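Local atomic coordinates of putative sugar ABC transporter, substrate-binding protein (Clostridium phytofermentans, PDB entry 4WZZ), a protein that probably binds sugars as the solute-binding component of an ABC transporter, and holds L-rhamnose in this crystal. Residues W181-A186 and I215-G220; D281-D286 and F359-I364; G303-Y308 and Q324-P329. All coordinates share one frame; numbering follows the deposited sequence.

Contact 1 of 3, residues W181-A186 and I215-G220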
ATOM      1  N   TRP A 181      -1.964  11.388  19.413  1.00 12.16           N
ATOM      2  CA  TRP A 181      -2.218  10.303  18.497  1.00 11.48           C
ATOM      3  C   TRP A 181      -0.894   9.619  18.182  1.00 11.34           C
ATOM      4  O   TRP A 181       0.184  10.133  18.491  1.00 12.03           O
ATOM      5  CB  TRP A 181      -2.936  10.787  17.238  1.00 10.94           C
ATOM      6  CG  TRP A 181      -2.152  11.743  16.378  1.00 11.34           C
ATOM      7  CD1 TRP A 181      -1.908  13.062  16.622  1.00 13.47           C
ATOM      8  CD2 TRP A 181      -1.515  11.437  15.141  1.00 11.28           C
ATOM      9  NE1 TRP A 181      -1.167  13.598  15.593  1.00 12.56           N
ATOM     10  CE2 TRP A 181      -0.929  12.623  14.666  1.00 11.72           C
ATOM     11  CE3 TRP A 181      -1.415  10.277  14.371  1.00 12.50           C
ATOM     12  CZ2 TRP A 181      -0.209  12.671  13.470  1.00 11.76           C
ATOM     13  CZ3 TRP A 181      -0.740  10.334  13.178  1.00 10.53           C
ATOM     14  CH2 TRP A 181      -0.133  11.524  12.741  1.00 11.17           C
ATOM     15  N   ALA A 182      -0.989   8.417  17.634  1.00 10.70           N
ATOM     16  CA  ALA A 182       0.187   7.628  17.315  1.00 10.75           C
ATOM     17  C   ALA A 182       0.015   6.932  15.973  1.00 10.52           C
ATOM     18  O   ALA A 182      -1.098   6.698  15.522  1.00  9.56           O
ATOM     19  CB  ALA A 182       0.454   6.588  18.406  1.00 12.38           C
ATOM     20  N   VAL A 183       1.142   6.624  15.335  1.00 10.34           N
ATOM     21  CA  VAL A 183       1.136   5.817  14.126  1.00  9.89           C
ATOM     22  C   VAL A 183       1.556   4.392  14.447  1.00 10.49           C
ATOM     23  O   VAL A 183       2.577   4.163  15.106  1.00 10.57           O
ATOM     24  CB  VAL A 183       2.123   6.349  13.093  1.00 10.31           C
ATOM     25  CG1 VAL A 183       2.233   5.384  11.919  1.00 10.73           C
ATOM     26  CG2 VAL A 183       1.707   7.777  12.662  1.00 11.42           C
ATOM     27  N   LEU A 184       0.762   3.440  13.976  1.00  9.15           N
ATOM     28  CA  LEU A 184       1.150   2.036  13.975  1.00  9.06           C
ATOM     29  C   LEU A 184       1.417   1.703  12.520  1.00  9.15           C
ATOM     30  O   LEU A 184       0.487   1.578  11.710  1.00  8.47           O
ATOM     31  CB  LEU A 184       0.026   1.143  14.510  1.00 10.22           C
ATOM     32  CG  LEU A 184       0.269  -0.358  14.391  1.00 10.33           C
ATOM     33  CD1 LEU A 184       1.474  -0.759  15.220  1.00 12.44           C
ATOM     34  CD2 LEU A 184      -0.977  -1.152  14.838  1.00 11.61           C
ATOM     35  N   SER A 185       2.705   1.616  12.198  1.00  9.50           N
ATOM     36  CA  SER A 185       3.129   1.366  10.824  1.00  9.59           C
ATOM     37  C   SER A 185       3.361  -0.128  10.582  1.00 10.31           C
ATOM     38  O   SER A 185       3.066  -0.986  11.440  1.00  9.87           O
ATOM     39  CB  SER A 185       4.411   2.146  10.543  1.00 10.35           C
ATOM     40  OG  SER A 185       4.679   2.184   9.162  1.00 10.80           O
ATOM     41  N   ALA A 186       3.887  -0.432   9.402  1.00 10.73           N
ATOM     42  CA  ALA A 186       4.278  -1.790   9.041  1.00 10.29           C
ATOM     43  C   ALA A 186       5.791  -1.936   9.292  1.00 13.93           C
ATOM     44  O   ALA A 186       6.258  -1.597  10.370  1.00 12.70           O
ATOM     45  CB  ALA A 186       3.909  -2.074   7.577  1.00  9.81           C
ATOM     46  N   ILE A 215       2.670  11.309  19.091  1.00 10.74           N
ATOM     47  CA  ILE A 215       3.561  10.779  20.128  1.00 13.67           C
ATOM     48  C   ILE A 215       4.697   9.961  19.560  1.00 21.68           C
ATOM     49  O   ILE A 215       5.733   9.827  20.196  1.00 23.34           O
ATOM     50  CB  ILE A 215       2.814   9.972  21.202  1.00 23.21           C
ATOM     51  CG1 ILE A 215       2.319   8.646  20.656  1.00 27.74           C
ATOM     52  CG2 ILE A 215       1.675  10.789  21.767  1.00 26.87           C
ATOM     53  CD1 ILE A 215       1.575   7.818  21.700  1.00 28.42           C
ATOM     54  N   GLY A 216       4.508   9.413  18.369  1.00 16.13           N
ATOM     55  CA  GLY A 216       5.549   8.662  17.724  1.00 17.14           C
ATOM     56  C   GLY A 216       5.040   7.599  16.792  1.00 17.99           C
ATOM     57  O   GLY A 216       3.824   7.434  16.622  1.00 12.92           O
ATOM     58  N   VAL A 217       5.994   6.890  16.202  1.00 14.32           N
ATOM     59  CA  VAL A 217       5.732   5.854  15.219  1.00 10.32           C
ATOM     60  C   VAL A 217       6.176   4.508  15.766  1.00 13.37           C
ATOM     61  O   VAL A 217       7.338   4.345  16.204  1.00 15.01           O
ATOM     62  CB  VAL A 217       6.479   6.117  13.897  1.00 13.86           C
ATOM     63  CG1 VAL A 217       6.145   5.020  12.879  1.00 15.99           C
ATOM     64  CG2 VAL A 217       6.135   7.500  13.358  1.00 17.30           C
ATOM     65  N   TYR A 218       5.256   3.550  15.718  1.00 10.98           N
ATOM     66  CA  TYR A 218       5.488   2.176  16.155  1.00 11.22           C
ATOM     67  C   TYR A 218       5.428   1.241  14.955  1.00 14.63           C
ATOM     68  O   TYR A 218       4.725   1.526  13.997  1.00 14.84           O
ATOM     69  CB  TYR A 218       4.435   1.751  17.178  1.00 13.31           C
ATOM     70  CG  TYR A 218       4.489   2.527  18.488  1.00 14.22           C
ATOM     71  CD1 TYR A 218       4.117   3.865  18.541  1.00 13.46           C
ATOM     72  CD2 TYR A 218       4.901   1.916  19.664  1.00 20.49           C
ATOM     73  CE1 TYR A 218       4.155   4.579  19.731  1.00 15.59           C
ATOM     74  CE2 TYR A 218       4.947   2.620  20.857  1.00 17.77           C
ATOM     75  CZ  TYR A 218       4.585   3.946  20.883  1.00 22.27           C
ATOM     76  OH  TYR A 218       4.630   4.628  22.075  1.00 23.71           O
ATOM     77  N   TYR A 219       6.185   0.148  14.988  1.00 13.29           N
ATOM     78  CA  TYR A 219       6.258  -0.743  13.821  1.00 14.71           C
ATOM     79  C   TYR A 219       5.732  -2.153  14.105  1.00 13.56           C
ATOM     80  O   TYR A 219       6.253  -2.889  14.956  1.00 14.86           O
ATOM     81  CB  TYR A 219       7.693  -0.788  13.305  1.00 17.01           C
ATOM     82  CG  TYR A 219       8.240   0.590  13.052  1.00 12.66           C
ATOM     83  CD1 TYR A 219       7.951   1.256  11.880  1.00 12.83           C
ATOM     84  CD2 TYR A 219       9.027   1.239  14.008  1.00 14.69           C
ATOM     85  CE1 TYR A 219       8.449   2.522  11.640  1.00 13.21           C
ATOM     86  CE2 TYR A 219       9.513   2.493  13.773  1.00 17.72           C
ATOM     87  CZ  TYR A 219       9.209   3.132  12.596  1.00 17.08           C
ATOM     88  OH  TYR A 219       9.686   4.396  12.334  1.00 23.42           O
ATOM     89  N   GLY A 220       4.692  -2.527  13.360  1.00 13.17           N
ATOM     90  CA  GLY A 220       4.071  -3.829  13.491  1.00 10.74           C
ATOM     91  C   GLY A 220       4.459  -4.818  12.411  1.00 13.89           C
ATOM     92  O   GLY A 220       3.994  -5.943  12.426  1.00 11.72           O
TER
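The carbonyl oxygen of Tyr218 takes the shortest of the interstrand bonds, from the amide of Ser185 (Ser185 N to Tyr218 O 2.7 Å, N-H...O angle 165°). Around it runs the alternating pattern of parallel strands, amides donating in turn from either side: Ile215 N to Trp181 O, Val183 N to Gly216 O, and Tyr218 N to Val183 O at 2.8 Å. Just past the end of its strand, Gly220 N reaches the oxygen of the last strand residue of its partner, Ser185 O, at 3.0 Å, but from 46° out of the carbonyl plane. These are neighbouring strands of a beta-alpha-beta unit, joined through helix 191-203 in the parallel sheet of one lobe.

Val183 and Val217 lie side by side, their CG1 methyls 4.0 Å apart; the CG1 of Val217 also borders Ser185 CB. Helix 191-203 covers Val183 and the small Ser185 on this face. On the other face stand Leu184 and Tyr218, packed under helix 224-237; the edge of the Tyr218 ring faces Val183 O. Ile215 carries CG1 between its backbone N and carbonyl carbon (chi1 71°), which sets this atom 3.6 Å from Ala182 CB. Gly216 has a positive phi, and a beta-carbon there would collide with the preceding carbonyl oxygen, so glycine suits the place. The Tyr219 ring turns its edge to Ala186 O, with Tyr219 CB 3.4 Å from that oxygen.

The facing N-H and C=O groups of the two strands are thus paired, and side chains, mostly apolar, meet the helices on the two faces. The C-terminal end of strand 179-185 leads to the sugar, the side chain of Ala186 lying about 4 Å from bound rhamnose.

Contact 2 of 3, residues D281-D286 and F359-I364; sequences DYIGDD and FEPSNI
The backbones at Gly284 and Pro361 approach to 5.6 Å between their CA atoms, with no hydrogen bond joining the two segments. In this two-lobed fold of the type I periplasmic binding proteins, the contact lays the loop after helix 276-279 against a type I beta turn, Glu360 to Asn363, that leads into the C-terminal helix 364-368.

Ile283 carries the contact with both its branches. Its CG2, anti to the backbone N, lies 3.8 Å from Pro361 CD, the two side chains crossing at about a right angle. The other branch runs out extended (chi2 172°), and its tip, Ile283 CD1, lies 3.6 Å from Ile364 CD1. A beta-branched residue can serve two neighbours in this way, and both isoleucines are buried. Ile283 also rests on Cys291 and Met294, and Ile364 on Pro276 and Ala280, so both isoleucines have further, largely apolar neighbours.

Gly284 lets the chain pass close by: its CA is 4.0 Å from Pro361 CG, and its phi of 180° is readily adopted by a residue without a side chain. Asp285 follows with its amide near the same ring carbon, while its carboxylate leads away from the contact, as suits an exposed acid. Pro361 fits the second position of the turn, since its ring fixes phi near the value required there.

The turn is closed twice: Asn363 N bonds to Glu360 O at 3.0 Å, and Asn363 OD1 in return accepts Glu360 N at 2.9 Å in a nearly straight bond (171°), while Asn363 ND2 is held by Lys358 O.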
ATOM      1  N   ASP A 281     -16.707  -5.085  10.571  1.00 13.31           N
ATOM      2  CA  ASP A 281     -17.368  -5.205  11.873  1.00 15.53           C
ATOM      3  C   ASP A 281     -16.836  -4.206  12.897  1.00 14.66           C
ATOM      4  O   ASP A 281     -17.407  -4.096  13.998  1.00 18.14           O
ATOM      5  CB  ASP A 281     -17.232  -6.615  12.413  1.00 23.04           C
ATOM      6  CG  ASP A 281     -17.869  -7.663  11.510  1.00 27.31           C
ATOM      7  OD1 ASP A 281     -18.743  -7.315  10.674  1.00 27.91           O
ATOM      8  OD2 ASP A 281     -17.493  -8.851  11.652  1.00 28.39           O
ATOM      9  N   TYR A 282     -15.757  -3.485  12.570  1.00 12.71           N
ATOM     10  CA  TYR A 282     -15.177  -2.516  13.487  1.00 11.92           C
ATOM     11  C   TYR A 282     -15.519  -1.096  13.142  1.00 14.67           C
ATOM     12  O   TYR A 282     -15.121  -0.168  13.845  1.00 15.42           O
ATOM     13  CB  TYR A 282     -13.664  -2.626  13.485  1.00 15.40           C
ATOM     14  CG  TYR A 282     -13.142  -3.952  13.899  1.00 14.54           C
ATOM     15  CD1 TYR A 282     -13.278  -4.396  15.210  1.00 13.23           C
ATOM     16  CD2 TYR A 282     -12.456  -4.749  13.013  1.00 18.31           C
ATOM     17  CE1 TYR A 282     -12.776  -5.594  15.603  1.00 19.30           C
ATOM     18  CE2 TYR A 282     -11.950  -5.950  13.395  1.00 21.48           C
ATOM     19  CZ  TYR A 282     -12.097  -6.370  14.690  1.00 22.07           C
ATOM     20  OH  TYR A 282     -11.567  -7.571  15.060  1.00 24.44           O
ATOM     21  N   ILE A 283     -16.228  -0.917  12.035  1.00 13.86           N
ATOM     22  CA  ILE A 283     -16.549   0.411  11.564  1.00 11.20           C
ATOM     23  C   ILE A 283     -17.937   0.817  12.020  1.00 13.59           C
ATOM     24  O   ILE A 283     -18.909   0.081  11.827  1.00 15.28           O
ATOM     25  CB  ILE A 283     -16.379   0.496  10.043  1.00 11.02           C
ATOM     26  CG1 ILE A 283     -14.877   0.467   9.725  1.00 10.43           C
ATOM     27  CG2 ILE A 283     -17.083   1.724   9.467  1.00 14.78           C
ATOM     28  CD1 ILE A 283     -14.562   0.339   8.245  1.00 13.79           C
ATOM     29  N   GLY A 284     -18.011   1.989  12.635  1.00 13.84           N
ATOM     30  CA  GLY A 284     -19.260   2.516  13.165  1.00 16.37           C
ATOM     31  C   GLY A 284     -19.030   3.866  13.812  1.00 16.73           C
ATOM     32  O   GLY A 284     -17.940   4.148  14.303  1.00 18.75           O
ATOM     33  N   ASP A 285     -20.076   4.686  13.844  1.00 21.60           N
ATOM     34  CA  ASP A 285     -20.000   5.999  14.468  1.00 21.29           C
ATOM     35  C   ASP A 285     -20.743   5.955  15.804  1.00 25.51           C
ATOM     36  O   ASP A 285     -21.782   6.575  15.952  1.00 23.40           O
ATOM     37  CB  ASP A 285     -20.627   7.051  13.535  1.00 22.55           C
ATOM     38  CG  ASP A 285     -20.461   8.475  14.051  1.00 35.69           C
ATOM     39  OD1 ASP A 285     -19.459   8.750  14.751  1.00 37.15           O
ATOM     40  OD2 ASP A 285     -21.347   9.317  13.746  1.00 36.46           O
ATOM     41  N   ASP A 286     -20.216   5.189  16.751  1.00 25.66           N
ATOM     42  CA  ASP A 286     -20.812   5.061  18.071  1.00 21.81           C
ATOM     43  C   ASP A 286     -19.763   4.548  19.035  1.00 23.51           C
ATOM     44  O   ASP A 286     -18.613   4.318  18.645  1.00 20.91           O
ATOM     45  CB  ASP A 286     -22.032   4.131  18.054  1.00 24.43           C
ATOM     46  CG  ASP A 286     -21.703   2.750  17.540  1.00 28.19           C
ATOM     47  OD1 ASP A 286     -20.644   2.204  17.916  1.00 21.73           O
ATOM     48  OD2 ASP A 286     -22.501   2.205  16.747  1.00 38.12           O
ATOM     49  N   PHE A 359     -13.964   4.640   3.249  1.00  9.64           N
ATOM     50  CA  PHE A 359     -14.880   3.608   3.706  1.00  9.53           C
ATOM     51  C   PHE A 359     -15.451   4.024   5.051  1.00 12.70           C
ATOM     52  O   PHE A 359     -14.707   4.336   5.982  1.00 11.81           O
ATOM     53  CB  PHE A 359     -14.171   2.238   3.789  1.00 10.35           C
ATOM     54  CG  PHE A 359     -13.680   1.755   2.445  1.00  8.36           C
ATOM     55  CD1 PHE A 359     -14.581   1.232   1.527  1.00 12.47           C
ATOM     56  CD2 PHE A 359     -12.355   1.876   2.086  1.00 11.60           C
ATOM     57  CE1 PHE A 359     -14.157   0.818   0.293  1.00 14.00           C
ATOM     58  CE2 PHE A 359     -11.919   1.459   0.859  1.00 11.93           C
ATOM     59  CZ  PHE A 359     -12.822   0.940  -0.053  1.00 14.35           C
ATOM     60  N   GLU A 360     -16.764   4.067   5.126  1.00 12.68           N
ATOM     61  CA  GLU A 360     -17.434   4.600   6.298  1.00 12.62           C
ATOM     62  C   GLU A 360     -18.733   3.820   6.470  1.00 14.30           C
ATOM     63  O   GLU A 360     -19.094   2.999   5.638  1.00 14.12           O
ATOM     64  CB  GLU A 360     -17.697   6.094   6.094  1.00 13.19           C
ATOM     65  CG  GLU A 360     -18.437   6.412   4.807  1.00 17.73           C
ATOM     66  CD  GLU A 360     -18.761   7.891   4.679  1.00 20.82           C
ATOM     67  OE1 GLU A 360     -19.335   8.466   5.629  1.00 21.89           O
ATOM     68  OE2 GLU A 360     -18.442   8.468   3.627  1.00 23.20           O
ATOM     69  N   PRO A 361     -19.465   4.064   7.571  1.00 15.93           N
ATOM     70  CA  PRO A 361     -20.692   3.297   7.786  1.00 14.04           C
ATOM     71  C   PRO A 361     -21.667   3.297   6.606  1.00 16.06           C
ATOM     72  O   PRO A 361     -22.370   2.313   6.345  1.00 19.32           O
ATOM     73  CB  PRO A 361     -21.320   4.000   9.000  1.00 19.71           C
ATOM     74  CG  PRO A 361     -20.104   4.499   9.776  1.00 18.22           C
ATOM     75  CD  PRO A 361     -19.086   4.887   8.734  1.00 16.69           C
ATOM     76  N   SER A 362     -21.721   4.399   5.877  1.00 16.23           N
ATOM     77  CA  SER A 362     -22.691   4.492   4.788  1.00 17.90           C
ATOM     78  C   SER A 362     -22.352   3.633   3.563  1.00 15.67           C
ATOM     79  O   SER A 362     -23.184   3.466   2.696  1.00 17.03           O
ATOM     80  CB  SER A 362     -22.886   5.952   4.377  1.00 21.37           C
ATOM     81  OG  SER A 362     -21.707   6.498   3.819  1.00 21.52           O
ATOM     82  N   ASN A 363     -21.133   3.089   3.478  1.00 14.21           N
ATOM     83  CA  ASN A 363     -20.757   2.291   2.307  1.00 14.93           C
ATOM     84  C   ASN A 363     -19.933   1.055   2.607  1.00 15.31           C
ATOM     85  O   ASN A 363     -19.534   0.360   1.699  1.00 12.56           O
ATOM     86  CB  ASN A 363     -19.999   3.127   1.256  1.00 14.58           C
ATOM     87  CG  ASN A 363     -18.614   3.564   1.723  1.00 13.20           C
ATOM     88  OD1 ASN A 363     -18.113   3.122   2.743  1.00 12.07           O
ATOM     89  ND2 ASN A 363     -17.971   4.410   0.919  1.00 16.76           N
ATOM     90  N   ILE A 364     -19.690   0.745   3.871  1.00 12.23           N
ATOM     91  CA  ILE A 364     -18.693  -0.289   4.185  1.00 11.63           C
ATOM     92  C   ILE A 364     -19.163  -1.688   3.792  1.00 13.76           C
ATOM     93  O   ILE A 364     -18.387  -2.464   3.247  1.00 13.47           O
ATOM     94  CB  ILE A 364     -18.260  -0.220   5.686  1.00  9.84           C
ATOM     95  CG1 ILE A 364     -17.260  -1.323   6.055  1.00 11.82           C
ATOM     96  CG2 ILE A 364     -19.480  -0.317   6.616  1.00 12.47           C
ATOM     97  CD1 ILE A 364     -15.993  -1.256   5.299  1.00  9.92           C
TER

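Contact 3 of 3, residues G303-Y308 and Q324-P329; sequences GNLAAY and QSFTVP
Val328 sits over one face of the Tyr308 ring in a CH-pi contact, its CB 3.9 Å from the ring centroid and only 18° off the normal. This is helix-on-sheet packing in the type I periplasmic-binding-protein fold, helix 299-315 lying against strand 325-327 at the edge of the mixed sheet and against the residues that follow it. Val328 CG1 presses on the root of the tyrosine, 3.4 Å from Tyr308 CB, and Pro329 meets the ring further out, with Pro329 CD 3.3 Å from Tyr308 CE1. The flat tyrosine ring suits the place, long enough to serve both the valine and the compact proline ring.

One helical turn earlier, Leu305 reaches the same side. Holding its CG anti to the backbone N (chi1 176°), it brings CD1 obliquely to 4.0 Å from Phe326 CZ. Phe326 and Val328, two residues apart, both point to the helix, whereas Thr327 between them faces solvent, where a hydroxyl is at home.

In the second shell, Val79 of helix 67-82 also touches Tyr308, and strand 338-343 holds the partner strand by backbone bonds, Phe326 pairing with Tyr339. Tyr51 meets the Tyr308 ring edge-to-face and touches Phe326, Val328 and Pro329 as well; its OH is hydrogen-bonded to the carbonyl oxygen of Thr327.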
ATOM      1  N   GLY A 303      -3.241  -4.209  -8.874  1.00 13.87           N
ATOM      2  CA  GLY A 303      -2.587  -5.317  -9.550  1.00 14.67           C
ATOM      3  C   GLY A 303      -2.876  -5.317 -11.035  1.00 15.91           C
ATOM      4  O   GLY A 303      -1.967  -5.550 -11.842  1.00 16.61           O
ATOM      5  N   ASN A 304      -4.143  -5.078 -11.401  1.00 14.91           N
ATOM      6  CA  ASN A 304      -4.527  -5.000 -12.813  1.00 15.97           C
ATOM      7  C   ASN A 304      -3.661  -3.980 -13.549  1.00 16.78           C
ATOM      8  O   ASN A 304      -3.132  -4.257 -14.622  1.00 18.37           O
ATOM      9  CB  ASN A 304      -5.976  -4.538 -13.014  1.00 19.88           C
ATOM     10  CG  ASN A 304      -7.032  -5.499 -12.494  1.00 16.87           C
ATOM     11  OD1 ASN A 304      -8.170  -5.066 -12.298  1.00 19.29           O
ATOM     12  ND2 ASN A 304      -6.711  -6.777 -12.316  1.00 19.12           N
ATOM     13  N   LEU A 305      -3.566  -2.773 -12.993  1.00 15.65           N
ATOM     14  CA  LEU A 305      -2.895  -1.672 -13.697  1.00 15.70           C
ATOM     15  C   LEU A 305      -1.411  -1.966 -13.813  1.00 17.02           C
ATOM     16  O   LEU A 305      -0.789  -1.705 -14.841  1.00 17.52           O
ATOM     17  CB  LEU A 305      -3.111  -0.359 -12.937  1.00 16.79           C
ATOM     18  CG  LEU A 305      -2.383   0.844 -13.523  1.00 16.30           C
ATOM     19  CD1 LEU A 305      -2.813   1.092 -14.949  1.00 19.67           C
ATOM     20  CD2 LEU A 305      -2.641   2.062 -12.661  1.00 22.25           C
ATOM     21  N   ALA A 306      -0.833  -2.508 -12.748  1.00 17.16           N
ATOM     22  CA  ALA A 306       0.569  -2.894 -12.779  1.00 17.04           C
ATOM     23  C   ALA A 306       0.818  -3.943 -13.854  1.00 16.52           C
ATOM     24  O   ALA A 306       1.879  -3.930 -14.508  1.00 19.05           O
ATOM     25  CB  ALA A 306       1.015  -3.405 -11.413  1.00 16.67           C
ATOM     26  N   ALA A 307      -0.150  -4.839 -14.057  1.00 19.99           N
ATOM     27  CA  ALA A 307      -0.032  -5.833 -15.122  1.00 20.23           C
ATOM     28  C   ALA A 307      -0.112  -5.170 -16.499  1.00 18.89           C
ATOM     29  O   ALA A 307       0.691  -5.477 -17.379  1.00 21.60           O
ATOM     30  CB  ALA A 307      -1.104  -6.927 -14.979  1.00 18.14           C
ATOM     31  N   TYR A 308      -1.068  -4.266 -16.701  1.00 18.76           N
ATOM     32  CA  TYR A 308      -1.151  -3.581 -17.993  1.00 20.75           C
ATOM     33  C   TYR A 308       0.144  -2.829 -18.291  1.00 19.93           C
ATOM     34  O   TYR A 308       0.640  -2.827 -19.435  1.00 21.25           O
ATOM     35  CB  TYR A 308      -2.348  -2.632 -18.049  1.00 20.21           C
ATOM     36  CG  TYR A 308      -3.677  -3.340 -18.148  1.00 24.05           C
ATOM     37  CD1 TYR A 308      -3.965  -4.162 -19.226  1.00 26.01           C
ATOM     38  CD2 TYR A 308      -4.654  -3.179 -17.164  1.00 21.20           C
ATOM     39  CE1 TYR A 308      -5.180  -4.812 -19.327  1.00 25.94           C
ATOM     40  CE2 TYR A 308      -5.871  -3.818 -17.260  1.00 24.93           C
ATOM     41  CZ  TYR A 308      -6.132  -4.632 -18.346  1.00 27.02           C
ATOM     42  OH  TYR A 308      -7.337  -5.286 -18.456  1.00 29.89           O
ATOM     43  N   GLN A 324       4.687   9.888 -21.150  1.00 37.46           N
ATOM     44  CA  GLN A 324       4.125   8.816 -21.950  1.00 37.98           C
ATOM     45  C   GLN A 324       2.718   8.498 -21.488  1.00 40.90           C
ATOM     46  O   GLN A 324       2.373   8.694 -20.314  1.00 37.43           O
ATOM     47  CB  GLN A 324       5.005   7.571 -21.873  1.00 37.47           C
ATOM     48  CG  GLN A 324       6.334   7.770 -22.559  1.00 37.48           C
ATOM     49  CD  GLN A 324       7.238   6.570 -22.460  1.00 40.59           C
ATOM     50  OE1 GLN A 324       6.945   5.604 -21.751  1.00 36.76           O
ATOM     51  NE2 GLN A 324       8.353   6.624 -23.175  1.00 37.95           N
ATOM     52  N   SER A 325       1.905   8.006 -22.416  1.00 43.31           N
ATOM     53  CA  SER A 325       0.541   7.623 -22.107  1.00 46.44           C
ATOM     54  C   SER A 325       0.225   6.246 -22.643  1.00 47.21           C
ATOM     55  O   SER A 325       0.772   5.811 -23.656  1.00 42.86           O
ATOM     56  CB  SER A 325      -0.449   8.641 -22.676  1.00 55.40           C
ATOM     57  OG  SER A 325      -0.436   9.826 -21.901  1.00 56.40           O
ATOM     58  N   PHE A 326      -0.652   5.551 -21.937  1.00 38.44           N
ATOM     59  CA  PHE A 326      -1.215   4.321 -22.450  1.00 38.88           C
ATOM     60  C   PHE A 326      -2.669   4.214 -22.032  1.00 38.86           C
ATOM     61  O   PHE A 326      -3.103   4.829 -21.058  1.00 38.74           O
ATOM     62  CB  PHE A 326      -0.406   3.098 -22.000  1.00 38.20           C
ATOM     63  CG  PHE A 326      -0.376   2.895 -20.517  1.00 37.56           C
ATOM     64  CD1 PHE A 326       0.377   3.732 -19.699  1.00 37.11           C
ATOM     65  CD2 PHE A 326      -1.086   1.854 -19.939  1.00 37.44           C
ATOM     66  CE1 PHE A 326       0.404   3.537 -18.315  1.00 36.53           C
ATOM     67  CE2 PHE A 326      -1.066   1.658 -18.555  1.00 36.87           C
ATOM     68  CZ  PHE A 326      -0.311   2.500 -17.753  1.00 36.41           C
ATOM     69  N   THR A 327      -3.417   3.443 -22.804  1.00 39.36           N
ATOM     70  CA  THR A 327      -4.824   3.227 -22.552  1.00 39.56           C
ATOM     71  C   THR A 327      -5.009   1.731 -22.355  1.00 40.87           C
ATOM     72  O   THR A 327      -4.597   0.935 -23.190  1.00 42.62           O
ATOM     73  CB  THR A 327      -5.679   3.746 -23.735  1.00 42.64           C
ATOM     74  OG1 THR A 327      -5.431   5.148 -23.923  1.00 42.91           O
ATOM     75  CG2 THR A 327      -7.162   3.517 -23.477  1.00 40.74           C
ATOM     76  N   VAL A 328      -5.595   1.353 -21.230  1.00 39.13           N
ATOM     77  CA  VAL A 328      -5.840  -0.050 -20.943  1.00 39.03           C
ATOM     78  C   VAL A 328      -7.263  -0.397 -21.360  1.00 43.43           C
ATOM     79  O   VAL A 328      -8.123   0.486 -21.414  1.00 46.93           O
ATOM     80  CB  VAL A 328      -5.592  -0.362 -19.452  1.00 40.91           C
ATOM     81  CG1 VAL A 328      -4.189   0.061 -19.068  1.00 37.83           C
ATOM     82  CG2 VAL A 328      -6.617   0.327 -18.561  1.00 38.35           C
ATOM     83  N   PRO A 329      -7.512  -1.681 -21.676  1.00 48.96           N
ATOM     84  CA  PRO A 329      -8.828  -2.180 -22.095  1.00 51.97           C
ATOM     85  C   PRO A 329      -9.914  -1.805 -21.108  1.00 46.80           C
ATOM     86  O   PRO A 329     -11.084  -1.689 -21.460  1.00 53.02           O
ATOM     87  CB  PRO A 329      -8.649  -3.700 -22.073  1.00 52.99           C
ATOM     88  CG  PRO A 329      -7.205  -3.913 -22.239  1.00 51.96           C
ATOM     89  CD  PRO A 329      -6.534  -2.773 -21.550  1.00 48.35           C
TER

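In the fold
Along the chain, contact 1 closes first; contact 2 then opens at 281-286, and both segments of contact 3 come before 359-364 completes it. Contacts 1 and 2 belong to the lobe built on the four-stranded parallel sheet, their centres 23 Å apart and their nearest atoms about 12 Å. Contact 3 belongs to the other lobe, with the mixed sheet, 34 Å from contact 1 and 32 Å from contact 2 between centres. After 281-286 and strand 294-296 the chain visits the other lobe, then returns to pair strand 357-359 with strand 294-296. Rhamnose lies between the lobes, next to contact 1 but about 14 Å from the side chains of Ile283 and Leu305.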